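Local coordinates for protein klebicin C activity (Klebsiella pneumoniae, PDB 7NNA) that is a bacteriocin fragment, the Tol-binding domain of a toxin, and probably engages the efflux channel TolC on sensitive cells during import, at residues 26-29 with 30-34; 76-79 with 80-83; 108-111 with 112-116. One frame throughout, in Å; residues are numbered along the deposited sequence.

Interaction 1: residues 26-29 with 30-34; sequences HATA and KWTTE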
loop_
_atom_site.group_PDB
_atom_site.type_symbol
_atom_site.label_atom_id
_atom_site.label_comp_id
_atom_site.label_asym_id
_atom_site.label_seq_id
_atom_site.Cartn_x
_atom_site.Cartn_y
_atom_site.Cartn_z
ATOM N N HIS A 26 -13.927 18.250 -10.695
ATOM C CA HIS A 26 -12.525 17.878 -11.085
ATOM C C HIS A 26 -11.564 18.221 -9.905
ATOM O O HIS A 26 -10.646 17.430 -9.593
ATOM C CB HIS A 26 -12.143 18.611 -12.380
ATOM C CG HIS A 26 -10.708 18.448 -12.808
ATOM N ND1 HIS A 26 -10.045 19.465 -13.446
ATOM C CD2 HIS A 26 -9.875 17.380 -12.705
ATOM C CE1 HIS A 26 -8.828 18.986 -13.711
ATOM N NE2 HIS A 26 -8.679 17.749 -13.227
ATOM N N ALA A 27 -11.778 19.365 -9.206
ATOM C CA ALA A 27 -10.932 19.687 -8.049
ATOM C C ALA A 27 -11.027 18.561 -6.980
ATOM O O ALA A 27 -10.007 18.133 -6.414
ATOM C CB ALA A 27 -11.362 21.045 -7.432
ATOM N N THR A 28 -12.273 18.063 -6.727
ATOM C CA THR A 28 -12.420 16.952 -5.783
ATOM C C THR A 28 -11.756 15.676 -6.283
ATOM O O THR A 28 -11.121 14.992 -5.496
ATOM C CB THR A 28 -13.910 16.682 -5.519
ATOM O OG1 THR A 28 -14.487 17.904 -5.042
ATOM C CG2 THR A 28 -14.127 15.575 -4.466
ATOM N N ALA A 29 -11.865 15.341 -7.592
ATOM C CA ALA A 29 -11.213 14.144 -8.145
ATOM C C ALA A 29 -9.747 14.235 -7.970
ATOM O O ALA A 29 -9.110 13.209 -7.645
ATOM C CB ALA A 29 -11.575 13.965 -9.649
ATOM N N LYS A 30 -9.161 15.436 -8.167
ATOM C CA LYS A 30 -7.719 15.601 -7.942
ATOM C C LYS A 30 -7.364 15.325 -6.501
ATOM O O LYS A 30 -6.317 14.725 -6.248
ATOM C CB LYS A 30 -7.212 17.041 -8.253
ATOM C CG LYS A 30 -7.128 17.315 -9.714
ATOM C CD LYS A 30 -6.673 18.767 -9.987
ATOM C CE LYS A 30 -5.286 18.974 -9.458
ATOM N NZ LYS A 30 -4.289 18.162 -10.196
ATOM N N TRP A 31 -8.144 15.868 -5.558
ATOM C CA TRP A 31 -7.882 15.665 -4.116
ATOM C C TRP A 31 -7.931 14.123 -3.801
ATOM O O TRP A 31 -7.057 13.591 -3.093
ATOM C CB TRP A 31 -8.953 16.435 -3.299
ATOM C CG TRP A 31 -8.610 16.394 -1.837
ATOM C CD1 TRP A 31 -7.823 17.282 -1.146
ATOM C CD2 TRP A 31 -8.923 15.336 -0.927
ATOM N NE1 TRP A 31 -7.663 16.854 0.148
ATOM C CE2 TRP A 31 -8.236 15.605 0.279
ATOM C CE3 TRP A 31 -9.648 14.136 -1.034
ATOM C CZ2 TRP A 31 -8.332 14.755 1.403
ATOM C CZ3 TRP A 31 -9.691 13.275 0.054
ATOM C CH2 TRP A 31 -9.093 13.619 1.275
ATOM N N THR A 32 -8.970 13.432 -4.306
ATOM C CA THR A 32 -9.107 11.971 -4.086
ATOM C C THR A 32 -7.881 11.209 -4.618
ATOM O O THR A 32 -7.338 10.342 -3.905
ATOM C CB THR A 32 -10.361 11.521 -4.814
ATOM O OG1 THR A 32 -11.429 12.080 -4.056
ATOM C CG2 THR A 32 -10.492 9.930 -4.870
ATOM N N THR A 33 -7.439 11.524 -5.847
ATOM C CA THR A 33 -6.263 10.845 -6.402
ATOM C C THR A 33 -5.014 11.144 -5.568
ATOM O O THR A 33 -4.282 10.217 -5.246
ATOM C CB THR A 33 -6.023 11.335 -7.841
ATOM O OG1 THR A 33 -7.122 10.996 -8.623
ATOM C CG2 THR A 33 -4.724 10.727 -8.490
ATOM N N GLU A 34 -4.790 12.394 -5.203
ATOM C CA GLU A 34 -3.626 12.782 -4.407
ATOM C C GLU A 34 -3.612 12.070 -3.056
ATOM O O GLU A 34 -2.530 11.667 -2.590
ATOM C CB GLU A 34 -3.590 14.317 -4.230
ATOM C CG GLU A 34 -3.225 15.076 -5.500
ATOM C CD GLU A 34 -3.544 16.569 -5.548
ATOM O OE1 GLU A 34 -4.214 17.084 -4.621
ATOM O OE2 GLU A 34 -3.163 17.218 -6.548
#
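The imidazole of His26 and the aliphatic chain of Lys30 meet obliquely, one helical turn apart. With CG anti to the backbone N (chi1 174°), the His26 ring swings forward along the helix, and its NE2 comes to 3.9 Å from both CG and CD of Lys30. The lysine methylenes thus pass close to the ring on its NE2 side. Further out the lysine chain bends at its last two torsions, and Lys30 NZ lies 5.4 Å from His26 NE2, so the two nitrogens are near each other without touching.

Two threonines turn their hydroxyls back on the helix. Thr33 holds OG1 beside its own backbone N (chi1 -62°), which brings the hydroxyl to 3.1 Å from Ala29 O, a carbonyl that already receives Thr33 N. Glu155 of helix 93-197 is the other acceptor within reach of that hydroxyl, and which of the two takes its proton is not settled. Thr32 is set in the same way, but its OG1 lies 3.3 Å from Thr28 O, a weak bond at most. Trp31, by contrast, carries its indole outward, and the nearest atom it offers the preceding turn is CB, over Thr28 O.

Beneath these side chains runs the regular i to i+4 backbone bonding: Lys30 N reaches His26 O at 2.9 Å, and Thr32 N binds Thr28 O at 2.9 Å. His26, Ala29, Lys30 and Thr33 touch Lys159, Glu155 and Ala151 of helix 93-197, while Thr28, Trp31 and Thr32 lie on other sides of the helix. This is one stretch of a long alpha helix paired with its antiparallel partner in a helical hairpin.

Interaction 2: residues 76-79 with 80-83; sequences LQNN and KTRP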
loop_
_atom_site.group_PDB
_atom_site.type_symbol
_atom_site.label_atom_id
_atom_site.label_comp_id
_atom_site.label_asym_id
_atom_site.label_seq_id
_atom_site.Cartn_x
_atom_site.Cartn_y
_atom_site.Cartn_z
ATOM N N LEU A 76 24.361 -35.744 23.653
ATOM C CA LEU A 76 24.920 -36.944 23.052
ATOM C C LEU A 76 26.374 -37.199 23.470
ATOM O O LEU A 76 26.767 -38.348 23.591
ATOM C CB LEU A 76 24.747 -36.937 21.536
ATOM C CG LEU A 76 23.281 -36.704 21.038
ATOM C CD1 LEU A 76 23.223 -36.763 19.510
ATOM C CD2 LEU A 76 22.276 -37.674 21.699
ATOM N N GLN A 77 27.127 -36.142 23.772
ATOM C CA GLN A 77 28.474 -36.276 24.291
ATOM C C GLN A 77 28.401 -36.823 25.708
ATOM O O GLN A 77 29.139 -37.736 26.044
ATOM C CB GLN A 77 29.157 -34.907 24.341
ATOM C CG GLN A 77 29.406 -34.269 23.000
ATOM C CD GLN A 77 30.350 -35.087 22.179
ATOM O OE1 GLN A 77 31.324 -35.676 22.693
ATOM N NE2 GLN A 77 30.080 -35.142 20.873
ATOM N N ASN A 78 27.521 -36.261 26.570
ATOM C CA ASN A 78 27.409 -36.747 27.948
ATOM C C ASN A 78 26.952 -38.216 27.954
ATOM O O ASN A 78 27.406 -38.980 28.786
ATOM C CB ASN A 78 26.365 -35.916 28.714
ATOM C CG ASN A 78 26.195 -36.448 30.139
ATOM O OD1 ASN A 78 27.176 -36.591 30.883
ATOM N ND2 ASN A 78 24.993 -36.850 30.490
ATOM N N ASN A 79 26.080 -38.618 26.995
ATOM C CA ASN A 79 25.580 -40.006 26.969
ATOM C C ASN A 79 26.691 -41.043 26.788
ATOM O O ASN A 79 26.559 -42.170 27.283
ATOM C CB ASN A 79 24.488 -40.119 25.913
ATOM C CG ASN A 79 23.244 -39.389 26.355
ATOM O OD1 ASN A 79 23.084 -39.039 27.547
ATOM N ND2 ASN A 79 22.339 -39.121 25.411
ATOM N N LYS A 80 27.831 -40.620 26.208
ATOM C CA LYS A 80 28.987 -41.536 26.102
ATOM C C LYS A 80 29.549 -41.919 27.430
ATOM O O LYS A 80 30.260 -42.918 27.484
ATOM C CB LYS A 80 30.112 -40.897 25.263
ATOM C CG LYS A 80 29.613 -40.442 23.893
ATOM C CD LYS A 80 29.220 -41.580 23.029
ATOM C CE LYS A 80 28.960 -41.143 21.579
ATOM N NZ LYS A 80 29.754 -39.952 21.181
ATOM N N THR A 81 29.376 -41.098 28.475
ATOM C CA THR A 81 29.932 -41.385 29.798
ATOM C C THR A 81 29.035 -42.282 30.654
ATOM O O THR A 81 29.337 -42.478 31.843
ATOM C CB THR A 81 30.212 -40.058 30.583
ATOM O OG1 THR A 81 28.992 -39.444 30.998
ATOM C CG2 THR A 81 31.026 -39.055 29.764
ATOM N N ARG A 82 27.930 -42.822 30.093
ATOM C CA ARG A 82 27.035 -43.699 30.881
ATOM C C ARG A 82 27.839 -44.894 31.478
ATOM O O ARG A 82 28.484 -45.629 30.745
ATOM C CB ARG A 82 25.908 -44.290 29.989
ATOM C CG ARG A 82 24.880 -45.129 30.765
ATOM C CD ARG A 82 23.971 -45.906 29.810
ATOM N NE ARG A 82 23.208 -44.939 28.995
ATOM C CZ ARG A 82 22.034 -44.419 29.368
ATOM N NH1 ARG A 82 21.436 -44.838 30.496
ATOM N NH2 ARG A 82 21.467 -43.463 28.642
ATOM N N PRO A 83 27.827 -45.059 32.801
ATOM C CA PRO A 83 28.549 -46.203 33.407
ATOM C C PRO A 83 27.790 -47.525 33.298
ATOM O O PRO A 83 26.591 -47.533 33.062
ATOM C CB PRO A 83 28.682 -45.805 34.905
ATOM C CG PRO A 83 27.518 -44.908 35.144
ATOM C CD PRO A 83 27.142 -44.233 33.810
HETATM O O HOH W 1 25.075 -44.382 26.643
#
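Thr81 and Asn78 make the main polar contact where helix 14-79 runs out into the loop. Both the backbone N and the hydroxyl of Thr81 donate to Asn78 O. The OG1 bond, 2.8 Å long, lies in the carbonyl plane, whereas the N-H approaches from above that plane at 2.9 Å. Thr81 can do this because OG1 sits between its own backbone N and carbonyl carbon (chi1 72°), turned back toward the last helical turn. The two side chains cross at about a right angle, with Asn78 OD1 3.4 Å from Thr81 OG1. Arg105 of helix 93-197 joins them from across the hairpin, its NE donating to Asn78 OD1 and its NH2 bonding Thr81 OG1.

The remaining backbone bonds follow the i to i+3 pattern. Lys80 N binds Gln77 O at 3.2 Å. Arg82 N then reaches Asn79 O, also at 3.2 Å, closing a type I beta turn from Asn79 to Arg82. Such i to i+3 bonds take over as the chain passes from helix 14-79 into the loop that joins the two long helices of the hairpin.

One water extends the turn. It donates to Asn79 O at 2.7 Å and accepts from Arg82 NE at 3.1 Å, in the guanidinium plane at its edge. The arginine chain bends at chi3 to bring NE round to the water. Gln106 of helix 93-197 touches the Arg82 side chain and donates through NE2 to Asn79 OD1.

The Lys80 chain makes van der Waals contact with the backbone: its CG lies 3.5 Å from Leu76 O, and the rest of the chain turns back past the same oxygen. On the opposing helix, Phe102 receives the side chains of Asn78, Thr81 and Pro83.

Interaction 3: residues 108-111 with 112-116; sequences AIEE and ARKKA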
loop_
_atom_site.group_PDB
_atom_site.type_symbol
_atom_site.label_atom_id
_atom_site.label_comp_id
_atom_site.label_asym_id
_atom_site.label_seq_id
_atom_site.Cartn_x
_atom_site.Cartn_y
_atom_site.Cartn_z
ATOM N N ALA A 108 19.987 -32.637 33.856
ATOM C CA ALA A 108 20.294 -31.195 33.751
ATOM C C ALA A 108 20.400 -30.761 32.295
ATOM O O ALA A 108 19.944 -29.645 31.923
ATOM C CB ALA A 108 21.570 -30.849 34.490
ATOM N N ILE A 109 21.046 -31.596 31.459
ATOM C CA ILE A 109 21.133 -31.264 30.032
ATOM C C ILE A 109 19.760 -31.291 29.400
ATOM O O ILE A 109 19.446 -30.398 28.588
ATOM C CB ILE A 109 22.183 -32.093 29.276
ATOM C CG1 ILE A 109 23.569 -31.731 29.844
ATOM C CG2 ILE A 109 22.147 -31.850 27.739
ATOM C CD1 ILE A 109 24.662 -32.747 29.379
ATOM N N GLU A 110 18.923 -32.232 29.812
ATOM C CA GLU A 110 17.560 -32.287 29.292
ATOM C C GLU A 110 16.756 -31.004 29.683
ATOM O O GLU A 110 16.045 -30.461 28.837
ATOM C CB GLU A 110 16.878 -33.609 29.668
ATOM C CG GLU A 110 15.406 -33.646 29.296
ATOM C CD GLU A 110 15.129 -33.525 27.797
ATOM O OE1 GLU A 110 16.053 -33.722 26.975
ATOM O OE2 GLU A 110 13.968 -33.239 27.446
ATOM N N GLU A 111 16.937 -30.464 30.911
ATOM C CA GLU A 111 16.253 -29.194 31.255
ATOM C C GLU A 111 16.691 -28.065 30.361
ATOM O O GLU A 111 15.860 -27.286 29.893
ATOM C CB GLU A 111 16.493 -28.823 32.728
ATOM C CG GLU A 111 15.792 -29.799 33.655
ATOM C CD GLU A 111 14.264 -29.751 33.682
ATOM O OE1 GLU A 111 13.652 -30.774 34.068
ATOM O OE2 GLU A 111 13.675 -28.703 33.331
ATOM N N ALA A 112 17.976 -27.978 30.074
ATOM C CA ALA A 112 18.501 -26.938 29.182
ATOM C C ALA A 112 18.013 -27.153 27.734
ATOM O O ALA A 112 17.816 -26.195 26.968
ATOM C CB ALA A 112 20.027 -26.965 29.221
ATOM N N ARG A 113 17.819 -28.387 27.339
ATOM C CA ARG A 113 17.363 -28.701 25.959
ATOM C C ARG A 113 15.893 -28.337 25.839
ATOM O O ARG A 113 15.486 -27.737 24.841
ATOM C CB ARG A 113 17.573 -30.207 25.670
ATOM C CG ARG A 113 17.386 -30.498 24.145
ATOM C CD ARG A 113 16.834 -31.926 23.913
ATOM N NE ARG A 113 15.564 -32.132 24.635
ATOM C CZ ARG A 113 14.363 -31.690 24.258
ATOM N NH1 ARG A 113 14.198 -31.104 23.068
ATOM N NH2 ARG A 113 13.319 -31.842 25.053
ATOM N N LYS A 114 15.098 -28.629 26.877
ATOM C CA LYS A 114 13.668 -28.271 26.879
ATOM C C LYS A 114 13.501 -26.758 26.764
ATOM O O LYS A 114 12.614 -26.279 26.020
ATOM C CB LYS A 114 13.006 -28.769 28.187
ATOM C CG LYS A 114 12.523 -30.218 28.111
ATOM C CD LYS A 114 11.657 -30.572 29.361
ATOM C CE LYS A 114 10.937 -31.916 29.237
ATOM N NZ LYS A 114 11.826 -33.190 29.173
ATOM N N LYS A 115 14.345 -25.998 27.463
ATOM C CA LYS A 115 14.282 -24.539 27.384
ATOM C C LYS A 115 14.751 -24.035 26.019
ATOM O O LYS A 115 14.086 -23.167 25.426
ATOM C CB LYS A 115 15.125 -23.940 28.505
ATOM C CG LYS A 115 15.065 -22.432 28.570
ATOM C CD LYS A 115 16.158 -21.886 29.442
ATOM C CE LYS A 115 15.999 -20.395 29.630
ATOM N NZ LYS A 115 17.155 -19.848 30.357
ATOM N N ALA A 116 15.859 -24.589 25.470
ATOM C CA ALA A 116 16.301 -24.162 24.126
ATOM C C ALA A 116 15.214 -24.471 23.072
ATOM O O ALA A 116 14.993 -23.665 22.117
ATOM C CB ALA A 116 17.593 -24.834 23.731
#
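A single carboxylate oxygen, Glu110 OE2, takes two charged donors at once, Arg113 NH2 and Lys114 NZ, each at 2.8 Å. They use different sides of the atom: the guanidinium comes from the syn side, while the ammonium takes the anti lone pair, away from OE1. The other oxygen completes the arginine's hold, with Arg113 NE donating to Glu110 OE1 at 2.9 Å. Arg113 therefore grips the carboxylate side-on, one nitrogen to each oxygen, through two nearly straight bonds (168° each).

The glutamate and arginine side chains run alongside one another and point the same way, with their flat groups 23° apart. Both carboxylate oxygens lie close to the guanidinium plane, but the nitrogens stand somewhat out of the carboxylate plane, so the pairing is slightly twisted. Glu110 gets there by holding CG anti to its backbone N (chi1 173°) and bending at chi2, which folds the carboxylate forward over the next turn. Lys114 slants across the glutamate; its chain stays extended until a bend at the last torsion turns NZ onto OE2, and its CG lies 3.4 Å from the same oxygen. With three donor bonds from two cations, the carboxylate is gripped from two directions, which would probably stabilise its negative charge. Arg113 NH1 has its own second partner, Glu117, one turn further along.

The backbone ties Glu110 to Lys114 as well: Lys114 N binds Glu110 O at 2.8 Å; Arg113 N goes to Ile109 O at 2.9 Å. Facing helix 14-79, Ile109 packs on Ala75 and Asn78, Arg113 on Val71, and Ala116 on His67. Glu110, Arg113 and Lys114 form an i, i+3, i+4 salt-bridge network of the kind common along charged alpha helices, here at the flank of the helix pairing in a long antiparallel hairpin.

How the interactions relate
All three are surface contacts on a long hairpin of two helices, and none has a buried residue among those that touch. Interactions 1 and 2 share helix 14-79 but lie about 75 Å apart, centre to centre; interaction 3 sits on helix 93-197. Interactions 2 and 3 are neighbours near the closed end of the hairpin, where Asn78 CB packs 3.7 Å from Ile109 CD1. Their chemistry follows their place: within helix 14-79, near its start, 26-34 adds threonine hydroxyls near backbone carbonyls and a histidine-lysine contact to regular backbone bonding; at the helix end, 76-83 uses shorter backbone spans, a turn and a water; 108-116 is governed by charge along one helix.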